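Local coordinates for iron-regulated ABC transporter siderophore-binding protein SirA (Staphylococcus aureus subsp. aureus, PDB 3MWF) that binds the iron-loaded siderophore staphyloferrin B, probably to hand it to an ABC transporter for iron uptake into the cell, at residues A[47-52]-A[70-75]; A[168-173]-A[227-232]; A[179-184]-A[269-274]; A[210-215]-A[243-248]. All blocks are in the same frame, centred on the assembly; numbering follows the deposited sequence.

Interaction 1: A[47-52]-A[70-75]; sequences ESWTQK and QEPAPN. With SE8 (5-[(2-{[(3S)-5-{[(2S)-2-amino-2-carboxyethyl]amino}-3-carboxy-3-hydroxy-5-oxopentanoyl]amino}ethyl)amino]-2,5-dioxopentanoic acid), chain C.
Trp49 and Pro72 meet in the wall of the staphyloferrin B pocket, where the loop after strand 44-45 of a periplasmic-binding-protein fold packs on the type I beta turn Gln70-Ala73. The six-membered end of the indole does the touching: Trp49 CH2 lies 3.5 Å from Pro72 CD, while Trp49 CZ2 is 3.7 Å from the carboxylate carbon CD of Glu71. The Glu71 side chain crosses the indole at about a right angle, its carboxylate turned 51° from the ring plane. One face of the ring receives the siderophore, whose amide nitrogen N4 sits 3.4 Å from Trp49 CH2, offset toward the rim. Pro72 CG adds a second contact to the same ligand, at its carboxylate oxygen O19. A water in the indole plane accepts from Trp49 NE1 and donates to Glu71 OE2, an oxygen that also takes part in the salt bridge with Arg93, so the tryptophan is tied to a second ligand-binding residue. A further water joins the backbones, accepting from Glu71 N and donating to Glu47 O. Lys52 makes a salt bridge to Glu47, its NZ 2.6 Å from Glu47 OE2 and approaching from above the carboxylate plane.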
# COMPACT_ATOMS: atom_id res chain seq x y z
N GLU A 47 -12.43 -7.53 4.89
CA GLU A 47 -13.20 -6.60 4.05
C GLU A 47 -12.30 -5.48 3.52
O GLU A 47 -11.33 -5.10 4.16
CB GLU A 47 -14.39 -6.04 4.82
CG GLU A 47 -14.07 -4.95 5.79
CD GLU A 47 -15.26 -4.53 6.61
OE1 GLU A 47 -16.28 -5.24 6.58
OE2 GLU A 47 -15.13 -3.51 7.32
N SER A 48 -12.65 -4.94 2.36
CA SER A 48 -11.95 -3.79 1.82
C SER A 48 -12.19 -2.56 2.69
O SER A 48 -13.21 -2.44 3.37
CB SER A 48 -12.41 -3.52 0.38
OG SER A 48 -13.84 -3.44 0.33
N TRP A 49 -11.26 -1.60 2.65
CA TRP A 49 -11.40 -0.43 3.47
C TRP A 49 -12.52 0.49 3.00
O TRP A 49 -13.18 1.17 3.82
CB TRP A 49 -10.11 0.39 3.44
CG TRP A 49 -8.93 -0.18 4.19
CD1 TRP A 49 -7.76 -0.61 3.65
CD2 TRP A 49 -8.82 -0.35 5.61
NE1 TRP A 49 -6.91 -1.07 4.65
CE2 TRP A 49 -7.53 -0.90 5.86
CE3 TRP A 49 -9.67 -0.08 6.68
CZ2 TRP A 49 -7.07 -1.19 7.16
CZ3 TRP A 49 -9.23 -0.38 7.99
CH2 TRP A 49 -7.92 -0.92 8.21
N THR A 50 -12.70 0.54 1.70
CA THR A 50 -13.83 1.29 1.10
C THR A 50 -14.44 0.37 0.06
O THR A 50 -13.92 -0.72 -0.17
CB THR A 50 -13.37 2.61 0.42
OG1 THR A 50 -12.47 2.28 -0.66
CG2 THR A 50 -12.72 3.57 1.42
N GLN A 51 -15.54 0.80 -0.57
CA GLN A 51 -16.25 -0.09 -1.51
C GLN A 51 -16.55 -1.44 -0.86
O GLN A 51 -16.48 -2.46 -1.51
CB GLN A 51 -15.45 -0.31 -2.79
CG GLN A 51 -15.14 1.02 -3.52
CD GLN A 51 -14.40 0.82 -4.82
OE1 GLN A 51 -13.76 -0.20 -5.05
NE2 GLN A 51 -14.49 1.83 -5.70
N LYS A 52 -16.93 -1.41 0.42
CA LYS A 52 -17.09 -2.67 1.16
C LYS A 52 -18.15 -3.55 0.52
O LYS A 52 -19.15 -3.02 0.01
CB LYS A 52 -17.52 -2.37 2.59
CG LYS A 52 -16.52 -1.57 3.40
CD LYS A 52 -16.94 -1.52 4.87
CE LYS A 52 -15.90 -0.76 5.68
NZ LYS A 52 -16.04 -1.08 7.15
N GLN A 70 -13.08 -7.02 9.75
CA GLN A 70 -12.36 -5.77 9.46
C GLN A 70 -10.87 -5.96 9.72
O GLN A 70 -10.46 -6.60 10.69
CB GLN A 70 -12.92 -4.62 10.31
CG GLN A 70 -14.42 -4.39 10.10
CD GLN A 70 -14.96 -3.13 10.78
OE1 GLN A 70 -16.06 -2.68 10.46
NE2 GLN A 70 -14.20 -2.57 11.72
N GLU A 71 -10.05 -5.38 8.85
CA GLU A 71 -8.60 -5.56 8.97
C GLU A 71 -7.99 -5.26 10.36
O GLU A 71 -7.09 -5.96 10.79
CB GLU A 71 -7.88 -4.81 7.84
CG GLU A 71 -6.35 -5.02 7.86
CD GLU A 71 -5.67 -4.52 6.61
OE1 GLU A 71 -6.20 -4.75 5.48
OE2 GLU A 71 -4.55 -3.95 6.78
N PRO A 72 -8.49 -4.23 11.07
CA PRO A 72 -7.92 -4.00 12.40
C PRO A 72 -8.23 -5.09 13.43
O PRO A 72 -7.56 -5.15 14.47
CB PRO A 72 -8.59 -2.71 12.85
CG PRO A 72 -8.84 -1.99 11.55
CD PRO A 72 -9.31 -3.08 10.64
N ALA A 73 -9.24 -5.92 13.18
CA ALA A 73 -9.65 -6.96 14.15
C ALA A 73 -10.51 -8.02 13.52
O ALA A 73 -11.74 -8.05 13.71
CB ALA A 73 -10.37 -6.32 15.36
N PRO A 74 -9.87 -8.92 12.75
CA PRO A 74 -10.64 -9.96 12.04
C PRO A 74 -11.28 -10.95 13.01
O PRO A 74 -10.86 -11.09 14.16
CB PRO A 74 -9.57 -10.65 11.19
CG PRO A 74 -8.29 -10.37 11.89
CD PRO A 74 -8.45 -8.95 12.37
N ASN A 75 -12.36 -11.57 12.53
CA ASN A 75 -13.16 -12.46 13.36
C ASN A 75 -12.58 -13.87 13.29
O ASN A 75 -12.70 -14.55 12.27
CB ASN A 75 -14.62 -12.44 12.88
CG ASN A 75 -15.53 -13.24 13.77
OD1 ASN A 75 -15.27 -14.41 13.99
ND2 ASN A 75 -16.60 -12.62 14.28
C1 SE8 C . -6.64 1.89 10.36
C2 SE8 C . -7.07 3.15 9.68
C3 SE8 C . -7.78 2.85 8.37
N4 SE8 C . -6.89 2.25 7.37
C5 SE8 C . -6.26 2.98 6.47
C6 SE8 C . -5.25 2.26 5.61
C7 SE8 C . -3.90 2.17 6.32
C8 SE8 C . -2.97 1.28 5.47
C9 SE8 C . -1.51 1.27 5.93
N10 SE8 C . -1.27 1.34 7.24
C11 SE8 C . 0.10 1.29 7.69
C12 SE8 C . 0.34 0.09 8.58
N13 SE8 C . 1.53 0.24 9.41
C14 SE8 C . 1.56 0.92 10.59
C15 SE8 C . 0.28 1.20 11.32
C16 SE8 C . -0.25 2.42 10.60
C17 SE8 C . -1.74 2.54 10.53
C18 SE8 C . -2.24 3.80 11.06
O19 SE8 C . -7.52 1.18 10.93
O20 SE8 C . -5.42 1.62 10.39
N21 SE8 C . -5.89 4.00 9.45
O22 SE8 C . -6.45 4.17 6.30
C23 SE8 C . -3.33 3.56 6.55
O24 SE8 C . -2.82 4.18 5.58
O25 SE8 C . -3.36 4.06 7.70
O26 SE8 C . -4.11 1.61 7.63
O27 SE8 C . -0.62 1.18 5.09
O28 SE8 C . 2.59 1.34 11.08
O29 SE8 C . -2.46 1.72 9.95
O30 SE8 C . -3.32 4.21 10.64
O31 SE8 C . -1.56 4.45 11.88
O HOH W 1 -10.88 -3.97 6.70
O HOH W 2 -4.29 -1.89 5.05

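Interaction 2: A[168-173]-A[227-232]; sequences FRADHT and KSDPNA. With SE8 (5-[(2-{[(3S)-5-{[(2S)-2-amino-2-carboxyethyl]amino}-3-carboxy-3-hydroxy-5-oxopentanoyl]amino}ethyl)amino]-2,5-dioxopentanoic acid), chain C.
Arg169 and Pro230 meet at one amide oxygen of staphyloferrin B where two parallel neighbouring strands, 163-168 and 222-227, run out into pocket loops of the periplasmic-binding-protein fold. The arginine offers the edge of its guanidinium: NH1 and NH2 of Arg169 both donate to ligand O22, at 2.9 Å and 3.0 Å, in a two-pronged grip, and Pro230 CD packs on the same oxygen. A bend in the arginine chain at chi2 (-136°) places CD for this reach. One guanidinium face lies over the carbonyl oxygen of Ser228, which accepts from Asn167 ND2, while Asn167 OD1 accepts a hydrogen bond from Arg169 NE, so one asparagine helps to fix both groups. Asp229 crosses the arginine at about a right angle and reaches it through a long salt bridge, with OD1 3.7 Å from Arg169 NH1. Its other oxygen holds the loop backbone: Asp229 OD2 accepts from Ala170 N through its anti lone pair, at 2.9 Å. Behind these, the parallel bridge of Phe168 with Lys227 continues the sheet, and Ser228 N donates to Phe168 O at 3.3 Å. Two methyl groups also meet, Ala170 CB lying 3.8 Å from Ala232 CB.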
# COMPACT_ATOMS: atom_id res chain seq x y z
N PHE A 168 -4.97 14.00 3.15
CA PHE A 168 -5.86 14.70 4.06
C PHE A 168 -6.83 13.70 4.69
O PHE A 168 -7.45 12.90 3.96
CB PHE A 168 -6.61 15.81 3.34
CG PHE A 168 -5.70 16.88 2.83
CD1 PHE A 168 -4.94 17.61 3.74
CD2 PHE A 168 -5.55 17.12 1.47
CE1 PHE A 168 -4.06 18.59 3.31
CE2 PHE A 168 -4.66 18.13 1.02
CZ PHE A 168 -3.91 18.85 1.95
N ARG A 169 -6.91 13.71 6.02
CA ARG A 169 -7.82 12.81 6.75
C ARG A 169 -8.87 13.66 7.43
O ARG A 169 -8.91 14.87 7.24
CB ARG A 169 -7.05 11.99 7.78
CG ARG A 169 -5.97 11.08 7.16
CD ARG A 169 -6.00 9.66 7.78
NE ARG A 169 -5.45 8.74 6.81
CZ ARG A 169 -5.81 7.49 6.63
NH1 ARG A 169 -6.79 6.90 7.36
NH2 ARG A 169 -5.19 6.82 5.68
N ALA A 170 -9.74 13.04 8.23
CA ALA A 170 -10.84 13.78 8.84
C ALA A 170 -10.40 14.81 9.90
O ALA A 170 -11.07 15.84 10.10
CB ALA A 170 -11.87 12.76 9.46
N ASP A 171 -9.30 14.51 10.60
CA ASP A 171 -8.90 15.30 11.78
C ASP A 171 -7.38 15.53 11.84
O ASP A 171 -6.86 15.97 12.87
CB ASP A 171 -9.38 14.61 13.07
CG ASP A 171 -8.83 13.19 13.22
OD1 ASP A 171 -8.00 12.73 12.38
OD2 ASP A 171 -9.24 12.49 14.18
N HIS A 172 -6.69 15.24 10.74
CA HIS A 172 -5.24 15.46 10.65
C HIS A 172 -4.79 15.26 9.22
O HIS A 172 -5.60 14.94 8.35
CB HIS A 172 -4.43 14.55 11.62
CG HIS A 172 -4.37 13.10 11.23
ND1 HIS A 172 -5.43 12.24 11.41
CD2 HIS A 172 -3.36 12.35 10.72
CE1 HIS A 172 -5.09 11.02 11.01
NE2 HIS A 172 -3.84 11.06 10.59
N THR A 173 -3.50 15.44 8.96
CA THR A 173 -2.96 15.26 7.64
C THR A 173 -1.75 14.35 7.76
O THR A 173 -1.06 14.38 8.78
CB THR A 173 -2.58 16.62 7.02
OG1 THR A 173 -3.77 17.41 6.85
CG2 THR A 173 -1.89 16.44 5.66
N LYS A 227 -7.14 12.02 -0.78
CA LYS A 227 -8.18 12.28 0.22
C LYS A 227 -8.65 10.89 0.67
O LYS A 227 -9.19 10.13 -0.14
CB LYS A 227 -9.34 13.07 -0.41
CG LYS A 227 -9.00 14.55 -0.55
CD LYS A 227 -10.15 15.33 -1.21
CE LYS A 227 -10.19 15.12 -2.71
NZ LYS A 227 -9.07 15.87 -3.40
N SER A 228 -8.39 10.54 1.92
CA SER A 228 -8.68 9.17 2.38
C SER A 228 -8.73 9.10 3.88
O SER A 228 -7.81 9.54 4.57
CB SER A 228 -7.61 8.20 1.85
OG SER A 228 -7.87 6.86 2.25
N ASP A 229 -9.85 8.60 4.40
CA ASP A 229 -9.96 8.28 5.83
C ASP A 229 -11.11 7.27 5.98
O ASP A 229 -12.27 7.66 6.25
CB ASP A 229 -10.19 9.55 6.69
CG ASP A 229 -10.05 9.30 8.18
OD1 ASP A 229 -10.10 8.12 8.61
OD2 ASP A 229 -9.94 10.27 8.96
N PRO A 230 -10.79 5.98 5.77
CA PRO A 230 -11.85 4.98 5.58
C PRO A 230 -12.81 4.88 6.74
O PRO A 230 -14.02 4.68 6.54
CB PRO A 230 -11.08 3.67 5.46
CG PRO A 230 -9.84 4.11 4.67
CD PRO A 230 -9.47 5.45 5.34
N ASN A 231 -12.27 4.97 7.94
CA ASN A 231 -13.11 4.80 9.12
C ASN A 231 -13.73 6.07 9.73
O ASN A 231 -14.42 5.99 10.77
CB ASN A 231 -12.39 3.90 10.10
CG ASN A 231 -12.43 2.44 9.64
OD1 ASN A 231 -11.70 1.59 10.15
ND2 ASN A 231 -13.31 2.14 8.69
N ALA A 232 -13.54 7.21 9.07
CA ALA A 232 -14.22 8.45 9.47
C ALA A 232 -15.73 8.21 9.42
O ALA A 232 -16.23 7.64 8.46
CB ALA A 232 -13.86 9.63 8.55
C1 SE8 C . -6.64 1.89 10.36
C2 SE8 C . -7.07 3.15 9.68
C3 SE8 C . -7.78 2.85 8.37
N4 SE8 C . -6.89 2.25 7.37
C5 SE8 C . -6.26 2.98 6.47
C6 SE8 C . -5.25 2.26 5.61
C7 SE8 C . -3.90 2.17 6.32
C8 SE8 C . -2.97 1.28 5.47
C9 SE8 C . -1.51 1.27 5.93
N10 SE8 C . -1.27 1.34 7.24
C11 SE8 C . 0.10 1.29 7.69
C12 SE8 C . 0.34 0.09 8.58
N13 SE8 C . 1.53 0.24 9.41
C14 SE8 C . 1.56 0.92 10.59
C15 SE8 C . 0.28 1.20 11.32
C16 SE8 C . -0.25 2.42 10.60
C17 SE8 C . -1.74 2.54 10.53
C18 SE8 C . -2.24 3.80 11.06
O19 SE8 C . -7.52 1.18 10.93
O20 SE8 C . -5.42 1.62 10.39
N21 SE8 C . -5.89 4.00 9.45
O22 SE8 C . -6.45 4.17 6.30
C23 SE8 C . -3.33 3.56 6.55
O24 SE8 C . -2.82 4.18 5.58
O25 SE8 C . -3.36 4.06 7.70
O26 SE8 C . -4.11 1.61 7.63
O27 SE8 C . -0.62 1.18 5.09
O28 SE8 C . 2.59 1.34 11.08
O29 SE8 C . -2.46 1.72 9.95
O30 SE8 C . -3.32 4.21 10.64
O31 SE8 C . -1.56 4.45 11.88
O HOH W 3 -7.35 8.16 10.45

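Interaction 3: A[179-184]-A[269-274]; sequences GYAGEI and ITWNLA. With SE8 (5-[(2-{[(3S)-5-{[(2S)-2-amino-2-carboxyethyl]amino}-3-carboxy-3-hydroxy-5-oxopentanoyl]amino}ethyl)amino]-2,5-dioxopentanoic acid), chain C.
At the staphyloferrin B pocket helix 179-187 packs on helix 268-273, and Tyr180, Ala181, Trp271 and Asn272 meet there in a buried contact. The axes of the two short segments approach to 8.0 Å, their directions 108° apart. Tyr180 turns CG anti to its backbone N (chi1 -173°), and the side of its ring comes up to two backbone carbonyls of the other helix: Trp271 O lies at the ring edge, near its plane, and Thr270 O is 3.5 Å from Tyr180 CE2. The methyl of Ala181 touches both the carbonyl oxygen and the indole of Trp271, with CB 3.4 Å from Trp271 O and 3.8 Å from Trp271 CE3. Two waters stitch the helices together. One accepts from Tyr180 N and donates to Asn272 OD1 and to ligand O27; the other accepts from Ala181 N and donates to Trp271 O and Asn272 OD1. The amide oxygen of Asn272 thus accepts from two waters, consistent with this flip of the amide, in which ND2 faces the ligand: Asn272 ND2 donates to carboxylate oxygen O24 at 2.8 Å. Tyr180 OH bonds to Gly276 O and Trp271 NE1 to Asp286. Two helices beside a bound iron chelate, with a side-chain amide and ordered water facing it, form one side of this siderophore-binding pocket, as in periplasmic-binding-protein folds that take up a ligand between two lobes.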
# COMPACT_ATOMS: atom_id res chain seq x y z
N GLY A 179 5.64 4.10 3.43
CA GLY A 179 4.32 3.54 3.22
C GLY A 179 4.15 3.08 1.77
O GLY A 179 5.12 2.98 1.01
N TYR A 180 2.91 2.77 1.40
CA TYR A 180 2.69 2.14 0.10
C TYR A 180 3.21 3.00 -1.06
O TYR A 180 4.05 2.51 -1.85
CB TYR A 180 1.19 1.88 -0.13
CG TYR A 180 0.98 1.08 -1.38
CD1 TYR A 180 1.32 -0.29 -1.42
CD2 TYR A 180 0.48 1.68 -2.54
CE1 TYR A 180 1.16 -1.02 -2.58
CE2 TYR A 180 0.32 0.93 -3.72
CZ TYR A 180 0.66 -0.40 -3.72
OH TYR A 180 0.49 -1.16 -4.85
N ALA A 181 2.69 4.23 -1.18
CA ALA A 181 3.04 5.05 -2.35
C ALA A 181 4.44 5.63 -2.18
O ALA A 181 5.18 5.70 -3.14
CB ALA A 181 2.03 6.18 -2.57
N GLY A 182 4.81 6.00 -0.96
CA GLY A 182 6.16 6.55 -0.74
C GLY A 182 7.30 5.61 -1.11
O GLY A 182 8.33 6.04 -1.69
N GLU A 183 7.15 4.33 -0.80
CA GLU A 183 8.15 3.36 -1.22
C GLU A 183 8.20 3.15 -2.74
O GLU A 183 9.30 3.00 -3.30
CB GLU A 183 8.00 2.01 -0.52
CG GLU A 183 8.27 2.11 1.00
CD GLU A 183 8.59 0.76 1.63
OE1 GLU A 183 8.64 -0.28 0.95
OE2 GLU A 183 8.83 0.73 2.84
N ILE A 184 7.04 3.12 -3.40
CA ILE A 184 7.00 3.00 -4.85
C ILE A 184 7.65 4.21 -5.52
O ILE A 184 8.47 4.05 -6.42
CB ILE A 184 5.57 2.76 -5.35
CG1 ILE A 184 5.15 1.35 -4.93
CG2 ILE A 184 5.51 2.86 -6.90
CD1 ILE A 184 3.62 1.13 -4.98
N ILE A 269 -7.64 4.06 -3.61
CA ILE A 269 -7.47 2.59 -3.65
C ILE A 269 -6.13 2.24 -4.29
O ILE A 269 -5.35 1.48 -3.72
CB ILE A 269 -8.65 1.91 -4.37
CG1 ILE A 269 -9.92 2.21 -3.61
CG2 ILE A 269 -8.41 0.39 -4.48
CD1 ILE A 269 -11.20 1.79 -4.39
N THR A 270 -5.86 2.86 -5.43
CA THR A 270 -4.57 2.71 -6.11
C THR A 270 -3.39 3.22 -5.27
O THR A 270 -2.34 2.57 -5.19
CB THR A 270 -4.60 3.46 -7.43
OG1 THR A 270 -5.55 2.79 -8.27
CG2 THR A 270 -3.22 3.45 -8.15
N TRP A 271 -3.59 4.39 -4.68
CA TRP A 271 -2.51 5.12 -4.04
C TRP A 271 -2.19 4.67 -2.62
O TRP A 271 -1.11 4.98 -2.11
CB TRP A 271 -2.74 6.63 -4.10
CG TRP A 271 -2.35 7.17 -5.46
CD1 TRP A 271 -3.09 7.08 -6.62
CD2 TRP A 271 -1.12 7.79 -5.80
NE1 TRP A 271 -2.38 7.64 -7.67
CE2 TRP A 271 -1.16 8.07 -7.19
CE3 TRP A 271 0.03 8.15 -5.07
CZ2 TRP A 271 -0.10 8.72 -7.86
CZ3 TRP A 271 1.09 8.78 -5.73
CH2 TRP A 271 1.01 9.07 -7.12
N ASN A 272 -3.12 3.95 -1.97
CA ASN A 272 -2.83 3.48 -0.63
C ASN A 272 -3.59 2.25 -0.15
O ASN A 272 -3.01 1.37 0.52
CB ASN A 272 -3.07 4.60 0.40
CG ASN A 272 -2.50 4.23 1.76
OD1 ASN A 272 -1.33 3.86 1.86
ND2 ASN A 272 -3.32 4.33 2.79
N LEU A 273 -4.89 2.20 -0.43
CA LEU A 273 -5.70 1.20 0.30
C LEU A 273 -5.51 -0.23 -0.15
O LEU A 273 -5.50 -1.13 0.71
CB LEU A 273 -7.19 1.56 0.27
CG LEU A 273 -7.56 2.90 0.88
CD1 LEU A 273 -9.08 3.17 0.74
CD2 LEU A 273 -7.10 3.14 2.34
N ALA A 274 -5.38 -0.46 -1.46
CA ALA A 274 -5.28 -1.81 -1.97
C ALA A 274 -4.00 -2.52 -1.51
O ALA A 274 -4.02 -3.73 -1.22
CB ALA A 274 -5.41 -1.84 -3.50
C1 SE8 C . -6.64 1.89 10.36
C2 SE8 C . -7.07 3.15 9.68
C3 SE8 C . -7.78 2.85 8.37
N4 SE8 C . -6.89 2.25 7.37
C5 SE8 C . -6.26 2.98 6.47
C6 SE8 C . -5.25 2.26 5.61
C7 SE8 C . -3.90 2.17 6.32
C8 SE8 C . -2.97 1.28 5.47
C9 SE8 C . -1.51 1.27 5.93
N10 SE8 C . -1.27 1.34 7.24
C11 SE8 C . 0.10 1.29 7.69
C12 SE8 C . 0.34 0.09 8.58
N13 SE8 C . 1.53 0.24 9.41
C14 SE8 C . 1.56 0.92 10.59
C15 SE8 C . 0.28 1.20 11.32
C16 SE8 C . -0.25 2.42 10.60
C17 SE8 C . -1.74 2.54 10.53
C18 SE8 C . -2.24 3.80 11.06
O19 SE8 C . -7.52 1.18 10.93
O20 SE8 C . -5.42 1.62 10.39
N21 SE8 C . -5.89 4.00 9.45
O22 SE8 C . -6.45 4.17 6.30
C23 SE8 C . -3.33 3.56 6.55
O24 SE8 C . -2.82 4.18 5.58
O25 SE8 C . -3.36 4.06 7.70
O26 SE8 C . -4.11 1.61 7.63
O27 SE8 C . -0.62 1.18 5.09
O28 SE8 C . 2.59 1.34 11.08
O29 SE8 C . -2.46 1.72 9.95
O30 SE8 C . -3.32 4.21 10.64
O31 SE8 C . -1.56 4.45 11.88
O HOH W 4 0.82 2.95 3.35
O HOH W 5 0.38 5.34 0.16

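Interaction 4: A[210-215]-A[243-248]; sequences TSKESI and SEWTSS
Lys212 lies across the Trp245 indole where a 3-10 turn after strand 206-209 packs on helix 236-246, at the outer end of the sheet that carries strands 163-168 and 222-227. The lysine chain and the indole run obliquely to one another. Lys212 CG stands over the ring face in a CH-pi contact, 3.9 Å from the centroid of the five-membered ring and 11° off its normal. Its chain stays extended as far as CE and then bends at chi4 (60°), leaving NZ 5.1 Å from that centroid, at most a weak cation-pi attraction. Along the way Lys212 CE passes Glu244 O. The six-membered part of the indole comes close to the backbone of the turn, Trp245 CH2 lying 3.4 Å from Ser211 O, with Thr210 C near the ring plane at the edge. Ile215 approaches obliquely, and its CG1 rests 3.5 Å from Trp245 CE3. Local bonds shape the partners: Ser211 OG accepts from Glu213 N in an ST turn that opens the 3-10 turn, and Trp245 O accepts from both the backbone N and the hydroxyl of Ser248. Ser248 is also the N-cap of helix 249-253, its OG accepting from Trp251 N. Ile215 CD1 lies against that same oxygen, 3.3 Å from Ser248 OG.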
# COMPACT_ATOMS: atom_id res chain seq x y z
N THR A 210 -0.32 17.38 12.83
CA THR A 210 -1.48 17.92 13.52
C THR A 210 -1.54 19.43 13.36
O THR A 210 -2.57 20.03 13.69
CB THR A 210 -1.44 17.54 15.02
OG1 THR A 210 -0.25 18.07 15.63
CG2 THR A 210 -1.39 16.03 15.20
N SER A 211 -0.45 20.05 12.88
CA SER A 211 -0.38 21.51 12.78
C SER A 211 -0.05 21.96 11.37
O SER A 211 0.85 21.41 10.75
CB SER A 211 0.68 22.05 13.73
OG SER A 211 0.83 23.46 13.58
N LYS A 212 -0.77 22.96 10.88
CA LYS A 212 -0.46 23.55 9.57
C LYS A 212 0.94 24.13 9.52
O LYS A 212 1.53 24.26 8.45
CB LYS A 212 -1.49 24.62 9.19
CG LYS A 212 -2.91 24.08 9.09
CD LYS A 212 -3.85 25.18 8.62
CE LYS A 212 -5.27 24.90 9.01
NZ LYS A 212 -5.43 24.78 10.50
N GLU A 213 1.48 24.47 10.69
CA GLU A 213 2.87 24.91 10.79
C GLU A 213 3.86 23.88 10.27
O GLU A 213 4.99 24.22 9.92
CB GLU A 213 3.23 25.28 12.23
CG GLU A 213 2.65 26.60 12.71
CD GLU A 213 3.55 27.28 13.73
OE1 GLU A 213 3.14 28.34 14.25
OE2 GLU A 213 4.68 26.77 14.01
N SER A 214 3.44 22.61 10.22
CA SER A 214 4.32 21.53 9.71
C SER A 214 4.28 21.37 8.19
O SER A 214 4.99 20.57 7.63
CB SER A 214 4.00 20.20 10.39
OG SER A 214 4.08 20.38 11.80
N ILE A 215 3.41 22.14 7.53
CA ILE A 215 3.27 22.02 6.08
C ILE A 215 4.61 22.07 5.30
O ILE A 215 4.79 21.32 4.34
CB ILE A 215 2.22 23.01 5.54
CG1 ILE A 215 0.82 22.44 5.84
CG2 ILE A 215 2.42 23.26 4.04
CD1 ILE A 215 -0.32 23.46 5.67
N SER A 243 -9.62 21.64 2.61
CA SER A 243 -9.92 23.06 2.42
C SER A 243 -9.10 23.96 3.34
O SER A 243 -8.49 24.92 2.86
CB SER A 243 -11.41 23.32 2.63
OG SER A 243 -11.67 24.71 2.48
N GLU A 244 -9.06 23.62 4.63
CA GLU A 244 -8.33 24.39 5.64
C GLU A 244 -6.82 24.39 5.41
O GLU A 244 -6.17 25.46 5.47
CB GLU A 244 -8.67 23.88 7.04
CG GLU A 244 -10.12 24.28 7.39
CD GLU A 244 -10.69 23.59 8.60
OE1 GLU A 244 -10.06 22.66 9.17
OE2 GLU A 244 -11.81 24.00 8.99
N TRP A 245 -6.27 23.21 5.14
CA TRP A 245 -4.82 23.09 4.93
C TRP A 245 -4.37 23.74 3.63
O TRP A 245 -3.34 24.43 3.62
CB TRP A 245 -4.34 21.63 5.04
CG TRP A 245 -4.32 21.12 6.46
CD1 TRP A 245 -5.39 21.05 7.32
CD2 TRP A 245 -3.19 20.63 7.19
NE1 TRP A 245 -4.99 20.53 8.55
CE2 TRP A 245 -3.64 20.28 8.50
CE3 TRP A 245 -1.82 20.45 6.88
CZ2 TRP A 245 -2.79 19.74 9.48
CZ3 TRP A 245 -0.96 19.93 7.88
CH2 TRP A 245 -1.47 19.58 9.16
N THR A 246 -5.12 23.55 2.55
CA THR A 246 -4.70 24.06 1.22
C THR A 246 -4.94 25.57 1.11
O THR A 246 -4.39 26.21 0.21
CB THR A 246 -5.30 23.31 0.01
OG1 THR A 246 -6.74 23.45 0.02
CG2 THR A 246 -4.87 21.80 0.01
N SER A 247 -5.71 26.12 2.04
CA SER A 247 -6.02 27.56 2.13
C SER A 247 -4.97 28.35 2.91
O SER A 247 -5.00 29.59 2.94
CB SER A 247 -7.38 27.77 2.81
OG SER A 247 -8.39 27.44 1.91
N SER A 248 -4.04 27.64 3.56
CA SER A 248 -3.06 28.27 4.44
C SER A 248 -1.94 28.94 3.66
O SER A 248 -1.59 28.51 2.54
CB SER A 248 -2.46 27.26 5.43
OG SER A 248 -1.73 26.31 4.69

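How the interactions relate
Interactions 1, 2 and 3 all touch the siderophore, with centres about 15 to 17 Å apart. Interaction 1 belongs to the half built on the six-stranded sheet, interaction 2 lies at the ends of strands 163-168 and 222-227 of the five-stranded sheet, and interaction 3 joins helices 179-187 and 268-273. Leu273 packs on Thr50 and on Pro230, and Trp49 on Pro230, so the three contacts form a continuous patch beside the siderophore. Interaction 4 stands back, its centre about 14 Å from that of interaction 2, where Trp245 touches Phe168 and Thr173. Along the chain interaction 1 closes first, interaction 2 alternates with 3 and 4, and interaction 3 encloses 4; segments distant in sequence thus probably cooperate in holding the ligand.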